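Local coordinates for putative endonuclease/exonuclease/phosphatase family protein (Bacteroides thetaiotaomicron, PDB 3MPR), which probably acts as a metal-dependent phosphodiesterase of the DNase I-like superfamily, with family-assigned endonuclease and 3'-5' RNA exonuclease activity, at residues V181-Q186 and E224-H229; C198-K203 and F236-Y241. All coordinates share one frame; numbering follows the deposited sequence. Where two conformers were deposited one is given.

Interaction 1: V181-Q186 and E224-H229; sequences VDQTHQ and ESRIDH
Gln183 reads the backbone of residues 224-226 with both ends of its amide, in a loop of the DNase I-like fold between strand 173-178 and helix 186-192. Its OE1 accepts from Arg226 N at 2.9 Å, the donor lying in the carbonyl plane on a lone pair, while NE2 donates to Glu224 O at 2.9 Å, almost within the plane of the amide. Two nearly straight bonds thus fix the rotation of the amide. The chain bends at chi2 (-87°), with CD over one face of the Arg226 guanidinium, and the two side chains cross at about a right angle. Close by, Ser225 OG donates to the anti lone pair of Asp182 OD2 over 2.7 Å. The other carboxylate oxygen, OD1, faces its own loop: it takes Thr184 OG1 on the syn lone pair and Thr184 N from above the plane, the latter bond closing an Asx turn inside the type I turn from Asp182 to His185. Both oxygens of Asp182 are therefore engaged, which would probably favour its charged form. The guanidinium has its strongest partner elsewhere, in a salt bridge to Asp199, and makes a cation-pi contact with Tyr201. Further along, a water bridges Val181 O and His229 NE2. Closer packing completes the contact: Asp182 CA makes a C-H...O contact with Arg226 O at 3.2 Å, and the Ile227 methyl CG2 lies 3.5 Å from Val181 C.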
loop_
_atom_site.group_PDB
_atom_site.type_symbol
_atom_site.label_atom_id
_atom_site.label_comp_id
_atom_site.label_asym_id
_atom_site.label_seq_id
_atom_site.Cartn_x
_atom_site.Cartn_y
_atom_site.Cartn_z
ATOM N N VAL A 181 -12.341 0.201 -21.752
ATOM C CA VAL A 181 -11.366 0.803 -22.660
ATOM C C VAL A 181 -10.609 1.934 -21.981
ATOM O O VAL A 181 -11.079 2.499 -21.000
ATOM C CB VAL A 181 -12.023 1.367 -23.922
ATOM C CG1 VAL A 181 -12.776 0.268 -24.673
ATOM C CG2 VAL A 181 -12.942 2.543 -23.554
ATOM N N ASP A 182 -9.448 2.277 -22.526
ATOM C CA ASP A 182 -8.539 3.191 -21.840
ATOM C C ASP A 182 -8.796 4.676 -22.096
ATOM O O ASP A 182 -9.773 5.060 -22.757
ATOM C CB ASP A 182 -7.072 2.813 -22.110
ATOM C CG ASP A 182 -6.584 3.247 -23.490
ATOM O OD1 ASP A 182 -7.303 3.966 -24.208
ATOM O OD2 ASP A 182 -5.456 2.881 -23.847
ATOM N N GLN A 183 -7.910 5.502 -21.557
ATOM C CA GLN A 183 -8.115 6.946 -21.518
ATOM C C GLN A 183 -8.019 7.661 -22.872
ATOM O O GLN A 183 -8.306 8.848 -22.945
ATOM C CB GLN A 183 -7.157 7.601 -20.533
ATOM C CG GLN A 183 -5.681 7.491 -20.919
ATOM C CD GLN A 183 -5.039 6.215 -20.437
ATOM O OE1 GLN A 183 -5.724 5.237 -20.132
ATOM N NE2 GLN A 183 -3.707 6.214 -20.363
ATOM N N THR A 184 -7.647 6.954 -23.933
ATOM C CA THR A 184 -7.658 7.576 -25.267
ATOM C C THR A 184 -9.060 7.641 -25.883
ATOM O O THR A 184 -9.270 8.329 -26.892
ATOM C CB THR A 184 -6.785 6.810 -26.280
ATOM O OG1 THR A 184 -7.367 5.520 -26.526
ATOM C CG2 THR A 184 -5.363 6.649 -25.759
ATOM N N HIS A 185 -10.007 6.931 -25.277
ATOM C CA HIS A 185 -11.317 6.676 -25.899
ATOM C C HIS A 185 -12.389 7.737 -25.669
ATOM O O HIS A 185 -12.363 8.466 -24.688
ATOM C CB HIS A 185 -11.855 5.305 -25.476
ATOM C CG HIS A 185 -11.055 4.163 -26.017
ATOM N ND1 HIS A 185 -11.520 3.334 -27.016
ATOM C CD2 HIS A 185 -9.806 3.738 -25.725
ATOM C CE1 HIS A 185 -10.590 2.441 -27.309
ATOM N NE2 HIS A 185 -9.541 2.664 -26.537
ATOM N N GLN A 186 -13.350 7.787 -26.587
ATOM C CA GLN A 186 -14.423 8.763 -26.526
ATOM C C GLN A 186 -15.207 8.704 -25.217
ATOM O O GLN A 186 -15.584 9.739 -24.683
ATOM C CB GLN A 186 -15.381 8.592 -27.712
ATOM C CG GLN A 186 -16.391 9.718 -27.822
ATOM C CD GLN A 186 -17.261 9.608 -29.057
ATOM O OE1 GLN A 186 -17.076 8.716 -29.889
ATOM N NE2 GLN A 186 -18.220 10.514 -29.178
ATOM N N GLU A 224 0.507 1.513 -19.994
ATOM C CA GLU A 224 0.082 2.832 -19.547
ATOM C C GLU A 224 -1.426 3.015 -19.714
ATOM O O GLU A 224 -1.965 4.078 -19.404
ATOM C CB GLU A 224 0.836 3.939 -20.293
ATOM C CG GLU A 224 2.316 4.011 -19.937
ATOM C CD GLU A 224 3.021 5.186 -20.596
ATOM O OE1 GLU A 224 3.234 5.138 -21.825
ATOM O OE2 GLU A 224 3.358 6.160 -19.883
ATOM N N SER A 225 -2.110 1.995 -20.219
ATOM C CA SER A 225 -3.572 2.067 -20.322
ATOM C C SER A 225 -4.194 1.972 -18.934
ATOM O O SER A 225 -3.807 1.128 -18.138
ATOM C CB SER A 225 -4.122 0.924 -21.185
ATOM O OG SER A 225 -3.807 1.118 -22.558
ATOM N N ARG A 226 -5.161 2.835 -18.654
ATOM C CA ARG A 226 -5.965 2.735 -17.445
ATOM C C ARG A 226 -7.402 2.471 -17.901
ATOM O O ARG A 226 -7.971 3.246 -18.683
ATOM C CB ARG A 226 -5.878 4.035 -16.633
ATOM C CG ARG A 226 -4.433 4.548 -16.428
ATOM C CD ARG A 226 -4.369 5.771 -15.517
ATOM N NE ARG A 226 -5.253 6.848 -15.944
ATOM C CZ ARG A 226 -4.968 7.734 -16.896
ATOM N NH1 ARG A 226 -3.805 7.692 -17.530
ATOM N NH2 ARG A 226 -5.845 8.678 -17.199
ATOM N N ILE A 227 -7.981 1.353 -17.467
ATOM C CA ILE A 227 -9.365 1.065 -17.824
ATOM C C ILE A 227 -10.277 1.059 -16.593
ATOM O O ILE A 227 -11.512 1.040 -16.707
ATOM C CB ILE A 227 -9.493 -0.239 -18.643
ATOM C CG1 ILE A 227 -9.128 -1.468 -17.807
ATOM C CG2 ILE A 227 -8.644 -0.147 -19.918
ATOM C CD1 ILE A 227 -9.367 -2.786 -18.541
ATOM N N ASP A 228 -9.659 1.092 -15.417
ATOM C CA ASP A 228 -10.395 1.232 -14.174
ATOM C C ASP A 228 -10.120 2.638 -13.681
ATOM O O ASP A 228 -8.962 3.020 -13.536
ATOM C CB ASP A 228 -9.884 0.204 -13.159
ATOM C CG ASP A 228 -9.983 -1.213 -13.689
ATOM O OD1 ASP A 228 -8.968 -1.758 -14.183
ATOM O OD2 ASP A 228 -11.101 -1.762 -13.647
ATOM N N HIS A 229 -11.178 3.413 -13.435
ATOM C CA HIS A 229 -11.016 4.810 -13.074
ATOM C C HIS A 229 -11.807 5.126 -11.826
ATOM O O HIS A 229 -12.776 4.433 -11.489
ATOM C CB HIS A 229 -11.559 5.733 -14.180
ATOM C CG HIS A 229 -10.961 5.500 -15.530
ATOM N ND1 HIS A 229 -9.636 5.764 -15.814
ATOM C CD2 HIS A 229 -11.512 5.047 -16.682
ATOM C CE1 HIS A 229 -9.397 5.475 -17.080
ATOM N NE2 HIS A 229 -10.518 5.040 -17.630
HETATM O O HOH W 1 -11.774 4.987 -20.088
#

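Interaction 2: C198-K203 and F236-Y241; sequences CDSYEK and FHVKRY
Tyr201 turns the edge of its ring onto a face of Tyr241, a T-shaped pair with centroids 5.3 Å apart and planes at 86°. The touching atom is Tyr201 CD2, which sits toward the rim of the Tyr241 ring, 3.7 Å from Tyr241 CE1. The same ring also receives the backbone of Tyr201: its CA-H points over the face as a CH-pi contact, 4.1 Å from the centroid of Tyr241. Chi1 of 167° sets Tyr241 CG anti to the backbone N, and the ring beyond it meets the first turn of helix 200-203. An alanine in place of Tyr241 would probably leave the Tyr201 edge and CA without their aromatic face and open a gap beside the helix start. Beside the rings, Val238 CG1 meets Ser200 O at 3.9 Å and Ser200 CB at 4.0 Å. Here the short helix packs against strand 237-243, which belongs to one sheet of the two-sheet fold, while strand 198-199, leading into the helix, belongs to the other. Asp199 is the N-cap: its OD1 accepts from Tyr201 N at 2.9 Å, from above the carboxylate plane, and so positions the first turn. Ser200 OG is bonded to Ile230 O, tying the helix start to strand 228-232. At the far end, a water accepts from Val238 N at 2.8 Å and gives a weak bond to Lys203 O.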
loop_
_atom_site.group_PDB
_atom_site.type_symbol
_atom_site.label_atom_id
_atom_site.label_comp_id
_atom_site.label_asym_id
_atom_site.label_seq_id
_atom_site.Cartn_x
_atom_site.Cartn_y
_atom_site.Cartn_z
ATOM N N CYS A 198 -13.805 14.799 -12.684
ATOM C CA CYS A 198 -12.354 14.814 -12.830
ATOM C C CYS A 198 -11.794 13.413 -12.694
ATOM O O CYS A 198 -12.251 12.647 -11.852
ATOM C CB CYS A 198 -11.731 15.686 -11.735
ATOM S SG CYS A 198 -12.354 17.402 -11.782
ATOM N N ASP A 199 -10.783 13.092 -13.494
ATOM C CA ASP A 199 -10.050 11.838 -13.340
ATOM C C ASP A 199 -9.075 11.979 -12.169
ATOM O O ASP A 199 -8.208 12.848 -12.196
ATOM C CB ASP A 199 -9.269 11.559 -14.635
ATOM C CG ASP A 199 -8.553 10.235 -14.611
ATOM O OD1 ASP A 199 -8.568 9.559 -13.555
ATOM O OD2 ASP A 199 -7.976 9.863 -15.658
ATOM N N SER A 200 -9.209 11.144 -11.141
ATOM C CA SER A 200 -8.308 11.174 -9.984
ATOM C C SER A 200 -6.848 11.009 -10.400
ATOM O O SER A 200 -5.948 11.519 -9.749
ATOM C CB SER A 200 -8.643 10.048 -8.992
ATOM O OG SER A 200 -9.915 10.217 -8.382
ATOM N N TYR A 201 -6.617 10.242 -11.461
ATOM C CA TYR A 201 -5.249 10.069 -11.962
ATOM C C TYR A 201 -4.648 11.415 -12.339
ATOM O O TYR A 201 -3.474 11.694 -12.064
ATOM C CB TYR A 201 -5.221 9.134 -13.172
ATOM C CG TYR A 201 -3.858 9.037 -13.817
ATOM C CD1 TYR A 201 -3.490 9.906 -14.845
ATOM C CD2 TYR A 201 -2.931 8.085 -13.392
ATOM C CE1 TYR A 201 -2.229 9.827 -15.439
ATOM C CE2 TYR A 201 -1.669 7.998 -13.989
ATOM C CZ TYR A 201 -1.333 8.873 -15.006
ATOM O OH TYR A 201 -0.089 8.796 -15.586
ATOM N N GLU A 202 -5.465 12.255 -12.969
ATOM C CA GLU A 202 -4.980 13.541 -13.460
ATOM C C GLU A 202 -4.964 14.605 -12.371
ATOM O O GLU A 202 -4.081 15.462 -12.351
ATOM C CB GLU A 202 -5.816 14.037 -14.650
ATOM C CG GLU A 202 -5.804 13.114 -15.864
ATOM C CD GLU A 202 -4.457 13.074 -16.589
ATOM O OE1 GLU A 202 -3.584 13.922 -16.310
ATOM O OE2 GLU A 202 -4.277 12.181 -17.438
ATOM N N LYS A 203 -5.934 14.564 -11.465
ATOM C CA LYS A 203 -6.084 15.672 -10.522
ATOM C C LYS A 203 -5.384 15.489 -9.167
ATOM O O LYS A 203 -5.282 16.439 -8.393
ATOM C CB LYS A 203 -7.565 16.004 -10.315
ATOM C CG LYS A 203 -8.274 16.397 -11.605
ATOM C CD LYS A 203 -7.445 17.392 -12.416
ATOM C CE LYS A 203 -8.119 17.736 -13.736
ATOM N NZ LYS A 203 -7.240 18.579 -14.606
ATOM N N PHE A 236 -14.436 17.806 -4.864
ATOM C CA PHE A 236 -13.491 17.025 -4.069
ATOM C C PHE A 236 -12.065 17.471 -4.332
ATOM O O PHE A 236 -11.696 17.773 -5.464
ATOM C CB PHE A 236 -13.550 15.527 -4.400
ATOM C CG PHE A 236 -14.721 14.818 -3.823
ATOM C CD1 PHE A 236 -14.735 14.445 -2.483
ATOM C CD2 PHE A 236 -15.803 14.482 -4.626
ATOM C CE1 PHE A 236 -15.819 13.764 -1.952
ATOM C CE2 PHE A 236 -16.888 13.800 -4.097
ATOM C CZ PHE A 236 -16.895 13.438 -2.764
ATOM N N HIS A 237 -11.249 17.480 -3.294
ATOM C CA HIS A 237 -9.817 17.623 -3.510
ATOM C C HIS A 237 -9.193 16.228 -3.540
ATOM O O HIS A 237 -9.376 15.445 -2.609
ATOM C CB HIS A 237 -9.161 18.444 -2.414
ATOM C CG HIS A 237 -7.706 18.685 -2.663
ATOM N ND1 HIS A 237 -7.255 19.498 -3.681
ATOM C CD2 HIS A 237 -6.602 18.185 -2.063
ATOM C CE1 HIS A 237 -5.933 19.507 -3.682
ATOM N NE2 HIS A 237 -5.513 18.717 -2.709
ATOM N N VAL A 238 -8.474 15.915 -4.611
ATOM C CA VAL A 238 -7.900 14.583 -4.756
ATOM C C VAL A 238 -6.465 14.637 -4.220
ATOM O O VAL A 238 -5.593 15.246 -4.835
ATOM C CB VAL A 238 -7.913 14.100 -6.222
ATOM C CG1 VAL A 238 -7.319 12.696 -6.321
ATOM C CG2 VAL A 238 -9.352 14.105 -6.787
ATOM N N LYS A 239 -6.245 14.021 -3.065
ATOM C CA LYS A 239 -4.949 14.058 -2.405
ATOM C C LYS A 239 -3.968 13.082 -3.053
ATOM O O LYS A 239 -2.815 13.429 -3.324
ATOM C CB LYS A 239 -5.098 13.720 -0.921
ATOM C CG LYS A 239 -6.064 14.626 -0.163
ATOM C CD LYS A 239 -5.407 15.938 0.251
ATOM C CE LYS A 239 -4.327 15.702 1.307
ATOM N NZ LYS A 239 -3.714 16.974 1.757
ATOM N N ARG A 240 -4.415 11.859 -3.314
ATOM C CA ARG A 240 -3.449 10.834 -3.718
ATOM C C ARG A 240 -4.106 9.719 -4.509
ATOM O O ARG A 240 -5.246 9.355 -4.251
ATOM C CB ARG A 240 -2.724 10.279 -2.480
ATOM C CG ARG A 240 -1.540 9.346 -2.770
ATOM C CD ARG A 240 -0.549 9.318 -1.585
ATOM N NE ARG A 240 -1.159 8.780 -0.367
ATOM C CZ ARG A 240 -0.525 8.616 0.790
ATOM N NH1 ARG A 240 0.762 8.958 0.914
ATOM N NH2 ARG A 240 -1.184 8.116 1.837
ATOM N N TYR A 241 -3.369 9.207 -5.487
ATOM C CA TYR A 241 -3.820 8.127 -6.343
ATOM C C TYR A 241 -2.738 7.058 -6.277
ATOM O O TYR A 241 -1.541 7.362 -6.358
ATOM C CB TYR A 241 -3.978 8.650 -7.775
ATOM C CG TYR A 241 -4.149 7.603 -8.870
ATOM C CD1 TYR A 241 -3.051 6.886 -9.354
ATOM C CD2 TYR A 241 -5.397 7.361 -9.445
ATOM C CE1 TYR A 241 -3.191 5.953 -10.365
ATOM C CE2 TYR A 241 -5.552 6.427 -10.478
ATOM C CZ TYR A 241 -4.449 5.729 -10.930
ATOM O OH TYR A 241 -4.580 4.795 -11.937
HETATM O O HOH W 2 -7.914 17.836 -6.590
#

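In the fold
The two interactions alternate along the chain: 181-186, 198-203, 224-229, then 236-241. Their centres lie 16 Å apart, yet they touch directly through Arg226, whose NH2 forms a salt bridge of 2.9 Å with Asp199 OD2 and whose CD packs against Tyr241 OH. Strands 228-232 and 198-199 are neighbours in one sheet, and strand 237-243, next in the chain, passes to the other sheet, so together the contacts join a loop following strand 173-178 of one sheet to strand 237-243 of the other. Interaction 1 is the nearer to the metal site: the Ile227 side chain is about 8 Å from that of Glu51, a magnesium-binding residue, whereas interaction 2 lies away from it.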